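Long-range contacts in envelope glycoprotein (Bourbon virus, PDB 5ZL2), which probably fuses the viral envelope with a host membrane during entry, as a trimeric class III fusion glycoprotein of the baculovirus gp64 family: residues I30-T35 with Y258-Q263; S325-D330 with M342-I347. All blocks are in the same frame, centred on the assembly; numbering follows the deposited sequence.

Contact 1: residues I30-T35 with Y258-Q263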
# COMPACT_ATOMS: atom_id res chain seq x y z
N ILE A 30 8.65 -20.23 19.58
CA ILE A 30 9.48 -19.41 20.45
C ILE A 30 8.64 -18.82 21.57
O ILE A 30 7.61 -18.19 21.33
CB ILE A 30 10.18 -18.30 19.64
CG1 ILE A 30 10.90 -18.93 18.44
CG2 ILE A 30 11.13 -17.52 20.52
CD1 ILE A 30 11.96 -18.04 17.80
N LYS A 31 9.09 -19.03 22.81
CA LYS A 31 8.37 -18.59 24.00
C LYS A 31 8.78 -17.15 24.29
O LYS A 31 9.93 -16.89 24.65
CB LYS A 31 8.69 -19.51 25.17
CG LYS A 31 7.89 -19.27 26.43
CD LYS A 31 8.29 -20.29 27.49
CE LYS A 31 7.81 -19.90 28.87
NZ LYS A 31 8.45 -20.76 29.91
N VAL A 32 7.84 -16.22 24.14
CA VAL A 32 8.13 -14.80 24.30
C VAL A 32 7.17 -14.19 25.30
O VAL A 32 6.07 -14.70 25.55
CB VAL A 32 8.06 -14.03 22.97
CG1 VAL A 32 9.07 -14.57 21.97
CG2 VAL A 32 6.65 -14.09 22.40
N THR A 33 7.60 -13.07 25.88
CA THR A 33 6.70 -12.17 26.61
C THR A 33 6.26 -11.08 25.64
O THR A 33 7.10 -10.34 25.11
CB THR A 33 7.39 -11.58 27.84
OG1 THR A 33 7.34 -12.52 28.92
CG2 THR A 33 6.71 -10.29 28.26
N LYS A 34 4.96 -11.00 25.40
CA LYS A 34 4.39 -10.09 24.41
C LYS A 34 3.63 -9.00 25.15
O LYS A 34 2.60 -9.27 25.77
CB LYS A 34 3.49 -10.85 23.44
CG LYS A 34 2.64 -9.97 22.54
CD LYS A 34 1.63 -10.81 21.76
CE LYS A 34 0.55 -9.93 21.14
NZ LYS A 34 -0.36 -10.69 20.23
N THR A 35 4.13 -7.76 25.09
CA THR A 35 3.54 -6.64 25.80
C THR A 35 2.52 -5.91 24.94
O THR A 35 2.75 -5.68 23.75
CB THR A 35 4.63 -5.67 26.26
OG1 THR A 35 5.81 -6.41 26.61
CG2 THR A 35 4.17 -4.88 27.47
N TYR A 258 7.71 -7.93 21.66
CA TYR A 258 7.98 -9.34 21.90
C TYR A 258 9.37 -9.48 22.50
O TYR A 258 10.36 -9.11 21.87
CB TYR A 258 7.89 -10.15 20.60
CG TYR A 258 6.58 -10.02 19.87
CD1 TYR A 258 6.40 -9.05 18.89
CD2 TYR A 258 5.51 -10.86 20.16
CE1 TYR A 258 5.20 -8.93 18.22
CE2 TYR A 258 4.31 -10.75 19.49
CZ TYR A 258 4.16 -9.78 18.52
OH TYR A 258 2.97 -9.65 17.85
N LYS A 259 9.44 -10.02 23.72
CA LYS A 259 10.70 -10.26 24.39
C LYS A 259 10.82 -11.74 24.71
O LYS A 259 10.04 -12.28 25.51
CB LYS A 259 10.84 -9.43 25.67
CG LYS A 259 12.27 -9.42 26.21
CD LYS A 259 12.37 -8.60 27.47
CE LYS A 259 13.82 -8.37 27.86
NZ LYS A 259 13.93 -7.56 29.11
N ASN A 260 11.80 -12.39 24.10
CA ASN A 260 12.06 -13.80 24.33
C ASN A 260 12.68 -13.98 25.71
O ASN A 260 13.75 -13.43 25.99
CB ASN A 260 12.98 -14.33 23.24
CG ASN A 260 13.37 -15.78 23.44
OD1 ASN A 260 12.55 -16.60 23.83
ND2 ASN A 260 14.63 -16.09 23.17
N GLU A 261 12.01 -14.73 26.59
CA GLU A 261 12.69 -15.24 27.77
C GLU A 261 13.90 -16.06 27.32
O GLU A 261 13.99 -16.49 26.17
CB GLU A 261 11.74 -16.08 28.62
CG GLU A 261 10.54 -15.30 29.16
CD GLU A 261 9.30 -15.49 28.31
OE1 GLU A 261 9.42 -16.09 27.23
OE2 GLU A 261 8.22 -15.03 28.73
N LYS A 262 14.83 -16.31 28.25
CA LYS A 262 16.22 -16.51 27.84
C LYS A 262 16.67 -15.21 27.21
O LYS A 262 16.69 -15.09 25.98
CB LYS A 262 16.42 -17.68 26.86
CG LYS A 262 15.92 -19.03 27.33
CD LYS A 262 15.54 -19.90 26.14
CE LYS A 262 16.49 -19.70 24.97
NZ LYS A 262 16.07 -20.45 23.75
N GLN A 263 17.04 -14.23 28.06
CA GLN A 263 16.92 -12.78 27.90
C GLN A 263 15.55 -12.29 28.32
O GLN A 263 15.02 -11.32 27.76
CB GLN A 263 17.21 -12.32 26.46
CG GLN A 263 18.61 -12.65 25.96
CD GLN A 263 18.58 -13.27 24.58
OE1 GLN A 263 17.56 -13.23 23.90
NE2 GLN A 263 19.70 -13.84 24.16
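Thr33 and Lys259 form an antiparallel hydrogen-bonded pair between strands 26-36 and 256-260, whose segment axes approach to 4.2 Å with their directions 141° apart. Thr33 N gives its hydrogen to Lys259 O at 2.6 Å, and Lys259 N returns a bond to Thr33 O at 2.7 Å. Lys34 and Tyr258 follow as a non-hydrogen-bonded pair. Their side chains run side by side and point the same way. Lys34 has CG anti to its backbone nitrogen (chi1 169°) and is extended beyond it, which lays the aliphatic chain along one side of the tyrosine. Lys34 CD comes 3.5 Å from Tyr258 CE2. The polar ends share a partner, since Lys34 NZ makes a salt bridge and Tyr258 OH a hydrogen bond to Asp238. Val32 CG2 meets the edge of the same ring, 4.1 Å from Tyr258 CD2. Phe243 stacks on Tyr258, and Phe245 also packs on this side of the sheet. On the other side Glu261 bends at chi2 (97°) and reaches back across Thr33 at about a right angle. Thr33 OG1 donates to Glu261 OE2 at 2.7 Å, approaching from above the carboxylate plane. Lys31 NZ stands 5.5 Å from Glu261 OE1, so any attraction between these charges acts without direct contact. The chemistry differs between the two sides of the strand pair. The Tyr258 side combines aromatic packing with an anchored phenol and ammonium. The Thr33 side carries a hydroxyl-to-carboxylate bond that ties Glu261 to strand 26-36, the central strand of the mixed sheet.

Contact 2: residues S325-D330 with M342-I347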
# COMPACT_ATOMS: atom_id res chain seq x y z
N SER A 325 8.32 -56.99 -14.74
CA SER A 325 9.31 -58.04 -14.52
C SER A 325 8.93 -58.96 -13.37
O SER A 325 9.06 -60.18 -13.49
CB SER A 325 10.69 -57.41 -14.27
OG SER A 325 11.66 -58.41 -14.05
N LEU A 326 8.46 -58.41 -12.25
CA LEU A 326 8.13 -59.25 -11.11
C LEU A 326 6.87 -60.06 -11.36
O LEU A 326 6.79 -61.23 -10.97
CB LEU A 326 7.99 -58.41 -9.84
CG LEU A 326 7.73 -59.18 -8.55
CD1 LEU A 326 9.02 -59.85 -8.09
CD2 LEU A 326 7.20 -58.25 -7.46
N ALA A 327 5.88 -59.46 -12.03
CA ALA A 327 4.64 -60.18 -12.31
C ALA A 327 4.86 -61.41 -13.18
O ALA A 327 4.01 -62.30 -13.20
CB ALA A 327 3.63 -59.25 -12.98
N LYS A 328 5.98 -61.46 -13.90
CA LYS A 328 6.33 -62.67 -14.65
C LYS A 328 6.57 -63.85 -13.72
O LYS A 328 6.33 -65.00 -14.10
CB LYS A 328 7.56 -62.41 -15.51
CG LYS A 328 7.35 -61.41 -16.63
CD LYS A 328 8.47 -61.50 -17.66
CE LYS A 328 8.10 -60.76 -18.94
NZ LYS A 328 8.45 -59.31 -18.85
N ILE A 329 7.04 -63.59 -12.51
CA ILE A 329 7.32 -64.63 -11.53
C ILE A 329 6.15 -64.83 -10.58
O ILE A 329 5.81 -65.96 -10.24
CB ILE A 329 8.62 -64.29 -10.77
CG1 ILE A 329 9.75 -64.00 -11.77
CG2 ILE A 329 9.00 -65.42 -9.83
CD1 ILE A 329 10.82 -63.07 -11.23
N ASP A 330 5.53 -63.74 -10.15
CA ASP A 330 4.43 -63.75 -9.20
C ASP A 330 3.18 -63.30 -9.96
O ASP A 330 2.88 -62.11 -10.03
CB ASP A 330 4.72 -62.84 -8.01
CG ASP A 330 3.84 -63.14 -6.81
OD1 ASP A 330 2.70 -63.63 -7.00
OD2 ASP A 330 4.28 -62.89 -5.67
N MET A 342 -6.91 -61.81 -9.49
CA MET A 342 -6.63 -62.16 -10.87
C MET A 342 -5.20 -62.68 -10.97
O MET A 342 -4.38 -62.47 -10.08
CB MET A 342 -6.82 -60.96 -11.80
CG MET A 342 -5.68 -59.94 -11.73
SD MET A 342 -5.74 -58.69 -13.02
CE MET A 342 -7.34 -57.96 -12.71
N ALA A 343 -4.92 -63.37 -12.07
CA ALA A 343 -3.59 -63.90 -12.33
C ALA A 343 -3.11 -63.47 -13.70
O ALA A 343 -3.90 -63.42 -14.66
CB ALA A 343 -3.56 -65.43 -12.22
N SER A 344 -1.82 -63.19 -13.80
CA SER A 344 -1.23 -62.56 -14.97
C SER A 344 -0.53 -63.59 -15.86
O SER A 344 0.06 -64.56 -15.38
CB SER A 344 -0.23 -61.48 -14.55
OG SER A 344 0.86 -62.05 -13.84
N LYS A 345 -0.60 -63.34 -17.17
CA LYS A 345 -0.06 -64.24 -18.19
C LYS A 345 0.50 -63.37 -19.30
O LYS A 345 -0.27 -62.73 -20.02
CB LYS A 345 -1.16 -65.17 -18.72
CG LYS A 345 -0.70 -66.33 -19.61
CD LYS A 345 0.59 -66.99 -19.14
CE LYS A 345 0.81 -68.31 -19.88
NZ LYS A 345 2.24 -68.61 -20.16
N PHE A 346 1.82 -63.35 -19.45
CA PHE A 346 2.46 -62.48 -20.41
C PHE A 346 2.60 -63.18 -21.76
O PHE A 346 3.16 -64.28 -21.84
CB PHE A 346 3.82 -62.01 -19.91
CG PHE A 346 3.74 -60.81 -19.00
CD1 PHE A 346 3.99 -59.54 -19.48
CD2 PHE A 346 3.40 -60.97 -17.68
CE1 PHE A 346 3.90 -58.45 -18.65
CE2 PHE A 346 3.31 -59.88 -16.84
CZ PHE A 346 3.56 -58.61 -17.33
N ILE A 347 2.09 -62.53 -22.81
CA ILE A 347 2.30 -62.96 -24.18
C ILE A 347 3.43 -62.18 -24.85
O ILE A 347 3.66 -62.33 -26.05
CB ILE A 347 1.01 -62.84 -24.99
CG1 ILE A 347 0.70 -61.37 -25.27
CG2 ILE A 347 -0.14 -63.49 -24.25
CD1 ILE A 347 -0.31 -61.16 -26.37
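Phe346 buries more area here than any other residue, meeting Ala327 at its ring edge and Lys328 over one face. Ala327 CB lies near the ring plane, 3.9 Å from Phe346 CE2. Lys328 crosses the aromatic side chain at about a right angle. Its CG sits over the ring, offset toward the rim, 4.1 Å from Phe346 CD2. The lysine chain bends at its last torsion (chi4 86°), and NZ stands over the same ring, 4.9 Å from the Phe346 centroid, in a cation-pi interaction. That ammonium also donates to Ser324 O, which fixes it near the end of the long helix. Beside the ring, with OG set between its own backbone nitrogen and carbonyl carbon (chi1 64°), Ser344 points the hydroxyl at the 325-330 segment and gives a weak hydrogen bond of 3.2 Å from OG to Ala327 O. Further out, Asp330 OD1 caps Arg332 N in the turn toward helix 333-337. Asp330 OD2 bonds Ser325 OG of the second subunit, so this turn is also tied into the trimer. Ile334 of helix 333-337 packs on both Ala327 and Ser344, while Phe352 meets the Phe346 ring. The contact thus brings the C-terminal end region of the long helix that begins at 284 against strand 342-346, which pairs with strand 352-356 in a two-stranded antiparallel sheet.

Contact 1 comes first along the chain and closes before contact 2 opens. Their centres are 63 Å apart, with nearest atoms about 47 Å apart, and they share no strand or sheet. Contact 1 joins neighbouring strands of the mixed seven-stranded sheet. Contact 2 lies at the far end of helix 284-326, where the chain turns back through helix 333-337 into a small hairpin. The long helix follows contact 1 in sequence and runs into contact 2. Other subunits touch the segments of contact 2 but not those of contact 1. The elongated trimer therefore combines a within-chain sheet contact with a distant helix-end contact beside the subunit interface.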